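Local coordinates for adhesin (Streptococcus sanguinis SK1 = NCTC 7863, PDB 6VT2), which binds sialylated glycans through two tandem Siglec-like modules and so probably anchors the bacterium to glycan-bearing host surfaces, at residues 393-397 / 398-402; 363-366 / 367-370; 283-286 / 287-291; 319-322 / 323-327. All coordinates share one frame; numbering follows the deposited sequence.

Contact 1: 393-397 / 398-402. With CA (calcium ion), chain G; SO4 (sulfate ion), chain K.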
loop_
_atom_site.group_PDB
_atom_site.type_symbol
_atom_site.label_atom_id
_atom_site.label_comp_id
_atom_site.label_asym_id
_atom_site.label_seq_id
_atom_site.Cartn_x
_atom_site.Cartn_y
_atom_site.Cartn_z
ATOM N N ASP A 393 29.718 34.768 17.211
ATOM C CA ASP A 393 29.270 34.680 18.584
ATOM C C ASP A 393 30.367 35.329 19.397
ATOM O O ASP A 393 31.489 35.498 18.916
ATOM C CB ASP A 393 29.010 33.257 19.037
ATOM C CG ASP A 393 27.648 32.724 18.606
ATOM O OD1 ASP A 393 26.670 33.459 18.760
ATOM O OD2 ASP A 393 27.541 31.570 18.194
ATOM N N THR A 394 30.025 35.732 20.608
ATOM C CA THR A 394 30.988 36.297 21.541
ATOM C C THR A 394 30.974 35.457 22.800
ATOM O O THR A 394 29.903 35.133 23.330
ATOM C CB THR A 394 30.649 37.735 21.875
ATOM O OG1 THR A 394 30.711 38.535 20.698
ATOM C CG2 THR A 394 31.709 38.265 22.933
ATOM N N ILE A 395 32.134 35.057 23.265
ATOM C CA ILE A 395 32.237 34.472 24.622
ATOM C C ILE A 395 32.799 35.601 25.494
ATOM O O ILE A 395 33.857 36.060 25.208
ATOM C CB ILE A 395 33.146 33.269 24.624
ATOM C CG1 ILE A 395 32.709 32.245 23.579
ATOM C CG2 ILE A 395 33.292 32.673 25.993
ATOM C CD1 ILE A 395 33.658 31.138 23.417
ATOM N N THR A 396 32.092 35.979 26.532
ATOM C CA THR A 396 32.503 37.132 27.346
ATOM C C THR A 396 33.711 36.796 28.210
ATOM O O THR A 396 33.916 35.690 28.506
ATOM C CB THR A 396 31.305 37.647 28.137
ATOM O OG1 THR A 396 30.829 36.555 28.904
ATOM C CG2 THR A 396 30.226 38.158 27.229
ATOM N N ALA A 397 34.437 37.831 28.595
ATOM C CA ALA A 397 35.681 37.739 29.369
ATOM C C ALA A 397 35.403 37.168 30.762
ATOM O O ALA A 397 36.201 36.447 31.209
ATOM C CB ALA A 397 36.344 39.077 29.423
ATOM N N ASP A 398 34.193 37.265 31.299
ATOM C CA ASP A 398 33.887 36.593 32.566
ATOM C C ASP A 398 33.842 35.073 32.391
ATOM O O ASP A 398 33.901 34.401 33.344
ATOM C CB ASP A 398 32.644 37.166 33.226
ATOM C CG ASP A 398 31.404 37.027 32.405
ATOM O OD1 ASP A 398 31.494 36.524 31.361
ATOM O OD2 ASP A 398 30.341 37.386 32.901
ATOM N N ARG A 399 33.751 34.561 31.172
ATOM C CA ARG A 399 33.817 33.152 30.959
ATOM C C ARG A 399 35.188 32.681 30.567
ATOM O O ARG A 399 35.389 31.474 30.436
ATOM C CB ARG A 399 32.863 32.758 29.821
ATOM C CG ARG A 399 31.433 33.246 30.057
ATOM C CD ARG A 399 30.544 32.141 30.433
ATOM N NE ARG A 399 29.157 32.581 30.536
ATOM C CZ ARG A 399 28.354 32.280 31.554
ATOM N NH1 ARG A 399 28.801 31.535 32.566
ATOM N NH2 ARG A 399 27.103 32.724 31.559
ATOM N N THR A 400 36.168 33.584 30.435
ATOM C CA THR A 400 37.460 33.134 29.947
ATOM C C THR A 400 38.638 33.553 30.799
ATOM O O THR A 400 39.621 32.821 30.856
ATOM C CB THR A 400 37.745 33.686 28.552
ATOM O OG1 THR A 400 37.706 35.111 28.628
ATOM C CG2 THR A 400 36.694 33.201 27.528
ATOM N N VAL A 401 38.530 34.698 31.460
ATOM C CA VAL A 401 39.632 35.381 32.128
ATOM C C VAL A 401 39.457 35.295 33.631
ATOM O O VAL A 401 38.336 35.450 34.132
ATOM C CB VAL A 401 39.653 36.856 31.689
ATOM C CG1 VAL A 401 40.475 37.705 32.600
ATOM C CG2 VAL A 401 40.180 36.983 30.257
ATOM N N GLN A 402 40.575 35.113 34.353
ATOM C CA GLN A 402 40.594 35.250 35.816
ATOM C C GLN A 402 41.752 36.178 36.197
ATOM O O GLN A 402 42.915 35.847 35.982
ATOM C CB GLN A 402 40.762 33.902 36.477
ATOM C CG GLN A 402 40.889 34.008 37.968
ATOM C CD GLN A 402 39.723 34.676 38.582
ATOM O OE1 GLN A 402 38.593 34.216 38.519
ATOM N NE2 GLN A 402 39.986 35.839 39.151
HETATM CA CA CA G . 25.126 31.628 17.977
HETATM S S SO4 K . 37.142 38.072 40.318
HETATM O O1 SO4 K . 38.063 38.702 39.418
HETATM O O2 SO4 K . 35.776 38.385 40.014
HETATM O O3 SO4 K . 37.370 36.629 40.320
HETATM O O4 SO4 K . 37.429 38.425 41.707
HETATM O O HOH W 1 28.364 35.105 29.454
HETATM O O HOH W 2 23.066 30.561 18.892
HETATM O O HOH W 3 23.584 33.483 18.064
HETATM O O HOH W 4 25.083 31.490 20.321
#
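Thr-396 and Asp-398 run alongside each other and are joined by a short bond in which Thr-396 OG1 donates to Asp-398 OD1 at 2.5 Å. The carboxylate oxygen is met on its syn side, 23° out of the carboxylate plane. The Asp-398 branch sits between its backbone N and carbonyl carbon (chi1 61°), which folds OD1 back over the turn toward the threonine. Thr-396 OG1 is also an acceptor: water 1 donates to it at 2.9 Å and accepts from Arg-399 NE. This hydroxyl thus gives one bond and receives another, while the guanidinium is tied to the turn through water.

Three backbone donors close the turn. Arg-399 N reaches Thr-396 O at 2.9 Å. Ala-397 O takes two bonds, from Thr-400 N at 3.0 Å and from Val-401 N at 2.9 Å, the latter with a C=O...N angle of 162°. Thr-400 OG1 finds its partner in Gly-376 O. Beneath the polar turn, Ile-395 CG2 packs on Thr-400 CG2 at 3.8 Å, and both side chains also touch Val-378 and helix 346-360.

At the two ends, Asp-393 grips calcium with both OD1 and OD2, OD2 also accepting from Tyr-382 OH, and Gln-402 NE2 donates at 3.0 Å to O3 of a sulfate probably from the crystallisation liquor. The whole is a short 3-10 turn linking strand 392-395, at the edge of the antiparallel three-stranded sheet, to strand 401-403, which pairs in parallel with strand 336-338 in the atypical Rib domain.

Contact 2: 363-366 / 367-370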
loop_
_atom_site.group_PDB
_atom_site.type_symbol
_atom_site.label_atom_id
_atom_site.label_comp_id
_atom_site.label_asym_id
_atom_site.label_seq_id
_atom_site.Cartn_x
_atom_site.Cartn_y
_atom_site.Cartn_z
ATOM N N ASN A 363 31.249 20.461 18.446
ATOM C CA ASN A 363 30.113 21.348 18.587
ATOM C C ASN A 363 30.076 22.383 17.478
ATOM O O ASN A 363 29.136 22.418 16.707
ATOM C CB ASN A 363 30.198 22.030 19.949
ATOM C CG ASN A 363 29.133 23.052 20.147
ATOM O OD1 ASN A 363 27.983 22.846 19.771
ATOM N ND2 ASN A 363 29.510 24.201 20.693
ATOM N N LEU A 364 31.070 23.221 17.391
ATOM C CA LEU A 364 31.166 24.221 16.341
ATOM C C LEU A 364 31.826 23.632 15.123
ATOM O O LEU A 364 32.489 22.609 15.219
ATOM C CB LEU A 364 31.976 25.399 16.837
ATOM C CG LEU A 364 31.452 26.013 18.123
ATOM C CD1 LEU A 364 32.313 27.186 18.532
ATOM C CD2 LEU A 364 30.030 26.353 17.981
ATOM N N PRO A 365 31.680 24.295 13.978
ATOM C CA PRO A 365 32.366 23.854 12.768
ATOM C C PRO A 365 33.849 23.736 13.014
ATOM O O PRO A 365 34.426 24.507 13.778
ATOM C CB PRO A 365 32.021 24.933 11.746
ATOM C CG PRO A 365 30.727 25.454 12.211
ATOM C CD PRO A 365 30.791 25.441 13.719
ATOM N N ASN A 366 34.454 22.754 12.363
ATOM C CA ASN A 366 35.875 22.568 12.508
ATOM C C ASN A 366 36.646 23.723 11.916
ATOM O O ASN A 366 37.840 23.848 12.213
ATOM C CB ASN A 366 36.327 21.293 11.846
ATOM C CG ASN A 366 35.744 20.042 12.498
ATOM O OD1 ASN A 366 35.578 19.954 13.704
ATOM N ND2 ASN A 366 35.421 19.098 11.704
ATOM N N ASN A 367 35.986 24.551 11.081
ATOM C CA ASN A 367 36.635 25.726 10.470
ATOM C C ASN A 367 36.105 27.040 11.047
ATOM O O ASN A 367 36.142 28.025 10.408
ATOM C CB ASN A 367 36.602 25.686 8.952
ATOM C CG ASN A 367 35.212 25.691 8.384
ATOM O OD1 ASN A 367 34.309 25.288 9.043
ATOM N ND2 ASN A 367 35.097 26.062 7.140
ATOM N N VAL A 368 35.713 27.019 12.310
ATOM C CA VAL A 368 35.447 28.307 13.002
ATOM C C VAL A 368 36.782 28.984 13.264
ATOM O O VAL A 368 37.792 28.323 13.385
ATOM C CB VAL A 368 34.720 28.216 14.351
ATOM C CG1 VAL A 368 33.295 28.069 14.015
ATOM C CG2 VAL A 368 35.322 27.192 15.279
ATOM N N GLN A 369 36.716 30.289 13.401
ATOM C CA GLN A 369 37.899 31.070 13.757
ATOM C C GLN A 369 37.608 31.673 15.135
ATOM O O GLN A 369 36.530 32.065 15.366
ATOM C CB GLN A 369 38.197 32.152 12.734
ATOM C CG GLN A 369 38.742 31.616 11.438
ATOM C CD GLN A 369 40.228 31.350 11.400
ATOM O OE1 GLN A 369 40.905 31.274 12.398
ATOM N NE2 GLN A 369 40.744 31.077 10.218
ATOM N N TYR A 370 38.577 31.639 16.018
ATOM C CA TYR A 370 38.501 32.314 17.294
ATOM C C TYR A 370 39.432 33.525 17.272
ATOM O O TYR A 370 40.587 33.458 16.794
ATOM C CB TYR A 370 38.904 31.361 18.384
ATOM C CG TYR A 370 38.077 30.139 18.473
ATOM C CD1 TYR A 370 36.743 30.190 18.825
ATOM C CD2 TYR A 370 38.619 28.916 18.222
ATOM C CE1 TYR A 370 36.020 29.044 18.964
ATOM C CE2 TYR A 370 37.897 27.786 18.321
ATOM C CZ TYR A 370 36.571 27.871 18.677
ATOM O OH TYR A 370 35.814 26.795 18.780
HETATM O O HOH W 5 38.622 25.920 13.872
#
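A type I beta turn from Pro-365 to Val-368 leads the chain out of the loop after helix 346-360 and into strand 369-372. Its closing bond runs from Val-368 N to Pro-365 O at 3.2 Å, with an N-H...O angle of 155°. Water 5 adds a second link, donating to Asn-366 O at 2.8 Å and to Val-368 O at 2.6 Å, so two carbonyls of the turn share one solvent molecule.

The side chains add apolar contacts. Val-368 CG1 lies 3.6 Å from Pro-365 CD, the two side chains set roughly perpendicular. With CG1 of Val-368 beside the backbone N (chi1 -81°), CG2 falls between N and the carbonyl carbon, 3.2 Å from Pro-365 O, and both methyls come within reach of Leu-364 CB, CG1 at 4.1 Å. Farther along, Leu-364 CD1 meets the Tyr-370 ring at its edge, near the ring plane, 3.5 Å from Tyr-370 OH. Tyr-370 is backed by helix 346-360, through Val-356 and Arg-357 among others, and Leu-364 also touches Val-380. This is a helix-to-strand connection in the atypical Rib domain, its beta turn delivering the chain to an outer strand of the three-stranded antiparallel sheet.

Contact 3: 283-286 / 287-291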
loop_
_atom_site.group_PDB
_atom_site.type_symbol
_atom_site.label_atom_id
_atom_site.label_comp_id
_atom_site.label_asym_id
_atom_site.label_seq_id
_atom_site.Cartn_x
_atom_site.Cartn_y
_atom_site.Cartn_z
ATOM N N GLY A 283 20.621 21.720 -1.717
ATOM C CA GLY A 283 21.663 22.605 -2.156
ATOM C C GLY A 283 22.225 23.410 -1.013
ATOM O O GLY A 283 21.796 23.276 0.125
ATOM N N THR A 284 23.114 24.339 -1.366
ATOM C CA THR A 284 23.770 25.218 -0.420
ATOM C C THR A 284 23.563 26.657 -0.845
ATOM O O THR A 284 23.928 27.028 -1.956
ATOM C CB THR A 284 25.254 24.903 -0.357
ATOM O OG1 THR A 284 25.446 23.534 0.026
ATOM C CG2 THR A 284 25.969 25.770 0.718
ATOM N N ILE A 285 23.031 27.460 0.043
ATOM C CA ILE A 285 23.087 28.890 -0.146
ATOM C C ILE A 285 24.501 29.337 0.174
ATOM O O ILE A 285 24.926 29.227 1.330
ATOM C CB ILE A 285 22.072 29.577 0.761
ATOM C CG1 ILE A 285 20.647 29.166 0.454
ATOM C CG2 ILE A 285 22.203 31.117 0.644
ATOM C CD1 ILE A 285 20.154 29.416 -0.952
ATOM N N PRO A 286 25.272 29.808 -0.787
ATOM C CA PRO A 286 26.634 30.246 -0.460
ATOM C C PRO A 286 26.661 31.550 0.300
ATOM O O PRO A 286 25.706 32.321 0.286
ATOM C CB PRO A 286 27.276 30.403 -1.825
ATOM C CG PRO A 286 26.088 30.856 -2.711
ATOM C CD PRO A 286 24.910 30.079 -2.199
ATOM N N LYS A 287 27.780 31.770 0.996
ATOM C CA LYS A 287 27.830 32.927 1.872
ATOM C C LYS A 287 27.777 34.229 1.095
ATOM O O LYS A 287 27.492 35.259 1.698
ATOM C CB LYS A 287 29.076 32.884 2.748
ATOM C CG LYS A 287 30.403 33.088 2.020
ATOM C CD LYS A 287 31.594 33.039 2.938
ATOM C CE LYS A 287 32.825 33.569 2.203
ATOM N NZ LYS A 287 34.054 33.382 3.021
ATOM N N SER A 288 28.017 34.179 -0.213
ATOM C CA SER A 288 27.891 35.373 -1.030
ATOM C C SER A 288 26.476 35.928 -1.027
ATOM O O SER A 288 26.294 37.098 -1.397
ATOM C CB SER A 288 28.291 35.117 -2.449
ATOM O OG SER A 288 27.484 34.089 -2.965
ATOM N N LEU A 289 25.459 35.113 -0.649
ATOM C CA LEU A 289 24.121 35.612 -0.379
ATOM C C LEU A 289 23.996 35.937 1.101
ATOM O O LEU A 289 24.019 35.019 1.927
ATOM C CB LEU A 289 23.076 34.584 -0.782
ATOM C CG LEU A 289 23.033 34.371 -2.297
ATOM C CD1 LEU A 289 22.017 33.353 -2.613
ATOM C CD2 LEU A 289 22.717 35.649 -3.078
ATOM N N PRO A 290 23.743 37.180 1.459
ATOM C CA PRO A 290 23.550 37.509 2.864
ATOM C C PRO A 290 22.180 37.114 3.368
ATOM O O PRO A 290 21.188 37.108 2.642
ATOM C CB PRO A 290 23.701 39.031 2.886
ATOM C CG PRO A 290 23.359 39.456 1.526
ATOM C CD PRO A 290 23.812 38.355 0.606
ATOM N N ALA A 291 22.129 36.809 4.653
ATOM C CA ALA A 291 20.876 36.691 5.349
ATOM C C ALA A 291 20.330 38.086 5.604
ATOM O O ALA A 291 21.058 39.084 5.612
ATOM C CB ALA A 291 21.071 35.937 6.660
#
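Pro-286 O accepts from Leu-289 N at 3.0 Å with an N-H...O angle of 159°, the bond that closes a type I beta turn from Pro-286 to Leu-289. Pro-286 O is equally close to Ser-288 N, but the angle there is too poor for a bond, so the proline carbonyl serves the i+3 amide alone among the turn's donors.

Two apolar touches supplement the bond. Ile-285 CG2 rests on Leu-289 CB at 3.8 Å and on Leu-289 CD1 at 4.0 Å, one side chain lying nearly at right angles to the other. CG2 of the isoleucine is opposite its own backbone N, with CG1 beside that N (chi1 -62°), and this directs the methyl across to the leucine. Leu-289 CD1 also approaches Pro-286 CD, loosely, at 4.4 Å. Ser-288 OG comes to 3.5 Å from Pro-286 CG, a van der Waals contact.

Backbone carbonyls of the turn have a further partner: Arg-218 NH2 binds Lys-287 O, and Arg-218 NE binds Leu-289 O, which ties the loop to the residue just past strand 213-217. Ile-285 and Leu-289 both lean on Tyr-297 and Phe-320, pocket residues of strands 296-305 and 314-321, and the Leu-289 side chain lies about 4 Å from the bound sialic acid, so the turn packs over the sialoglycan end of those two strands on the way from strand 277-283 to strand 296-305.

Contact 4: 319-322 / 323-327. With CA (calcium ion), chain G.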
loop_
_atom_site.group_PDB
_atom_site.type_symbol
_atom_site.label_atom_id
_atom_site.label_comp_id
_atom_site.label_asym_id
_atom_site.label_seq_id
_atom_site.Cartn_x
_atom_site.Cartn_y
_atom_site.Cartn_z
ATOM N N VAL A 319 14.554 30.344 3.230
ATOM C CA VAL A 319 14.986 31.495 4.008
ATOM C C VAL A 319 16.396 31.221 4.491
ATOM O O VAL A 319 16.671 30.162 5.044
ATOM C CB VAL A 319 14.037 31.809 5.169
ATOM C CG1 VAL A 319 14.580 32.951 5.982
ATOM C CG2 VAL A 319 12.658 32.152 4.550
ATOM N N PHE A 320 17.273 32.175 4.278
ATOM C CA PHE A 320 18.686 32.010 4.594
ATOM C C PHE A 320 18.905 32.318 6.063
ATOM O O PHE A 320 18.305 33.236 6.628
ATOM C CB PHE A 320 19.578 32.935 3.761
ATOM C CG PHE A 320 19.261 33.014 2.301
ATOM C CD1 PHE A 320 18.579 32.016 1.609
ATOM C CD2 PHE A 320 19.694 34.091 1.606
ATOM C CE1 PHE A 320 18.280 32.169 0.253
ATOM C CE2 PHE A 320 19.423 34.239 0.265
ATOM C CZ PHE A 320 18.701 33.276 -0.395
ATOM N N ALA A 321 19.779 31.576 6.669
ATOM C CA ALA A 321 20.193 31.844 8.038
ATOM C C ALA A 321 21.700 31.832 8.152
ATOM O O ALA A 321 22.394 31.084 7.487
ATOM C CB ALA A 321 19.599 30.830 8.972
ATOM N N ASN A 322 22.188 32.634 9.076
ATOM C CA ASN A 322 23.600 32.611 9.386
ATOM C C ASN A 322 23.887 31.401 10.235
ATOM O O ASN A 322 23.072 31.010 11.078
ATOM C CB ASN A 322 23.998 33.850 10.161
ATOM C CG ASN A 322 23.860 35.090 9.380
ATOM O OD1 ASN A 322 24.319 35.190 8.242
ATOM N ND2 ASN A 322 23.221 36.061 9.957
ATOM N N GLN A 323 25.093 30.888 10.113
ATOM C CA GLN A 323 25.477 29.756 10.950
ATOM C C GLN A 323 25.397 30.044 12.433
ATOM O O GLN A 323 25.116 29.120 13.217
ATOM C CB GLN A 323 26.884 29.286 10.585
ATOM C CG GLN A 323 26.848 28.524 9.285
ATOM C CD GLN A 323 28.177 27.977 8.895
ATOM O OE1 GLN A 323 29.034 27.663 9.783
ATOM N NE2 GLN A 323 28.423 27.892 7.594
ATOM N N THR A 324 25.647 31.268 12.826
ATOM C CA THR A 324 25.562 31.551 14.237
ATOM C C THR A 324 24.174 31.273 14.760
ATOM O O THR A 324 24.025 31.037 15.954
ATOM C CB THR A 324 26.023 32.972 14.535
ATOM O OG1 THR A 324 26.021 33.095 15.964
ATOM C CG2 THR A 324 25.119 34.014 13.949
ATOM N N ASP A 325 23.156 31.243 13.897
ATOM C CA ASP A 325 21.825 30.959 14.368
ATOM C C ASP A 325 21.662 29.508 14.800
ATOM O O ASP A 325 20.731 29.204 15.555
ATOM C CB ASP A 325 20.816 31.294 13.274
ATOM C CG ASP A 325 20.678 32.727 12.997
ATOM O OD1 ASP A 325 21.345 33.546 13.637
ATOM O OD2 ASP A 325 19.904 33.052 12.049
ATOM N N LYS A 326 22.525 28.595 14.363
ATOM C CA LYS A 326 22.406 27.232 14.842
ATOM C C LYS A 326 23.494 26.765 15.771
ATOM O O LYS A 326 23.394 25.651 16.259
ATOM C CB LYS A 326 22.327 26.255 13.677
ATOM C CG LYS A 326 23.513 26.266 12.849
ATOM C CD LYS A 326 23.450 25.070 11.776
ATOM C CE LYS A 326 23.739 23.753 12.309
ATOM N NZ LYS A 326 23.932 22.719 11.252
ATOM N N TYR A 327 24.545 27.529 15.969
ATOM C CA TYR A 327 25.649 27.144 16.832
ATOM C C TYR A 327 25.692 28.025 18.059
ATOM O O TYR A 327 25.573 29.241 17.956
ATOM C CB TYR A 327 27.008 27.318 16.084
ATOM C CG TYR A 327 27.106 26.312 14.974
ATOM C CD1 TYR A 327 27.091 24.947 15.250
ATOM C CD2 TYR A 327 27.199 26.705 13.659
ATOM C CE1 TYR A 327 27.134 24.017 14.243
ATOM C CE2 TYR A 327 27.212 25.793 12.658
ATOM C CZ TYR A 327 27.204 24.445 12.939
ATOM O OH TYR A 327 27.226 23.486 11.929
HETATM CA CA CA G . 25.126 31.628 17.977
HETATM O O HOH W 6 22.130 35.959 12.704
HETATM O O HOH W 2 23.066 30.561 18.892
HETATM O O HOH W 3 23.584 33.483 18.064
HETATM O O HOH W 4 25.083 31.490 20.321
#
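Asn-322 and Asp-325 are joined by two kinds of polar link as the chain leaves strand 314-321. Directly, Asp-325 N donates to Asn-322 O at 2.8 Å, with an N-H...O angle of 152°. Through solvent, Asn-322 ND2 gives its hydrogen to water 6, which in turn donates to Asp-325 OD1 at 2.7 Å; the other end of the amide, OD1, is taken by Ser-389 OG. The next link is one residue on, from Lys-326 N to Gln-323 O at 2.9 Å.

Van der Waals contact is slight: Thr-324 CG2 touches Asn-322 CB at 4.0 Å, and Ala-321 CB faces Asp-325 OD2 at 3.8 Å.

Metal bonding is the third kind. Thr-324 binds calcium twice, through its carbonyl O at 2.4 Å and through OG1 at 2.6 Å, while Tyr-327 O adds a bond of 2.4 Å. The hydroxyl, which also hydrogen-bonds to Arg-392 O, is opposite the backbone N of Thr-324 (chi1 -174°), beside the carbonyl carbon, so both oxygens can face one ion. Asp-393 and three waters complete the shell. A turn with helical backbone angles, following the strand, thus forms the calcium site that joins it to Asp-393 of the atypical Rib domain.

In the fold
Contacts 1 and 4 meet at one calcium ion: their centres lie about 22 Å apart, yet Asp-393 and the pair Thr-324 and Tyr-327 bind it together with waters 2, 3 and 4, an eight-oxygen shell spanning two domains. Contact 2, centred about 14 Å from contact 4, packs against the same junction, with Pro-365 CG 3.6 Å from Tyr-327 CE2. On the glycan side, contacts 3 and 4 are centred about 11 Å apart and touch where Ile-285 CD1 comes to 3.5 Å from CE1 of Phe-320, a residue of the glycan pocket. The chain thus runs from the sialic acid site, via contacts 3 and 4, to calcium and the Rib-like sheet of contacts 1 and 2.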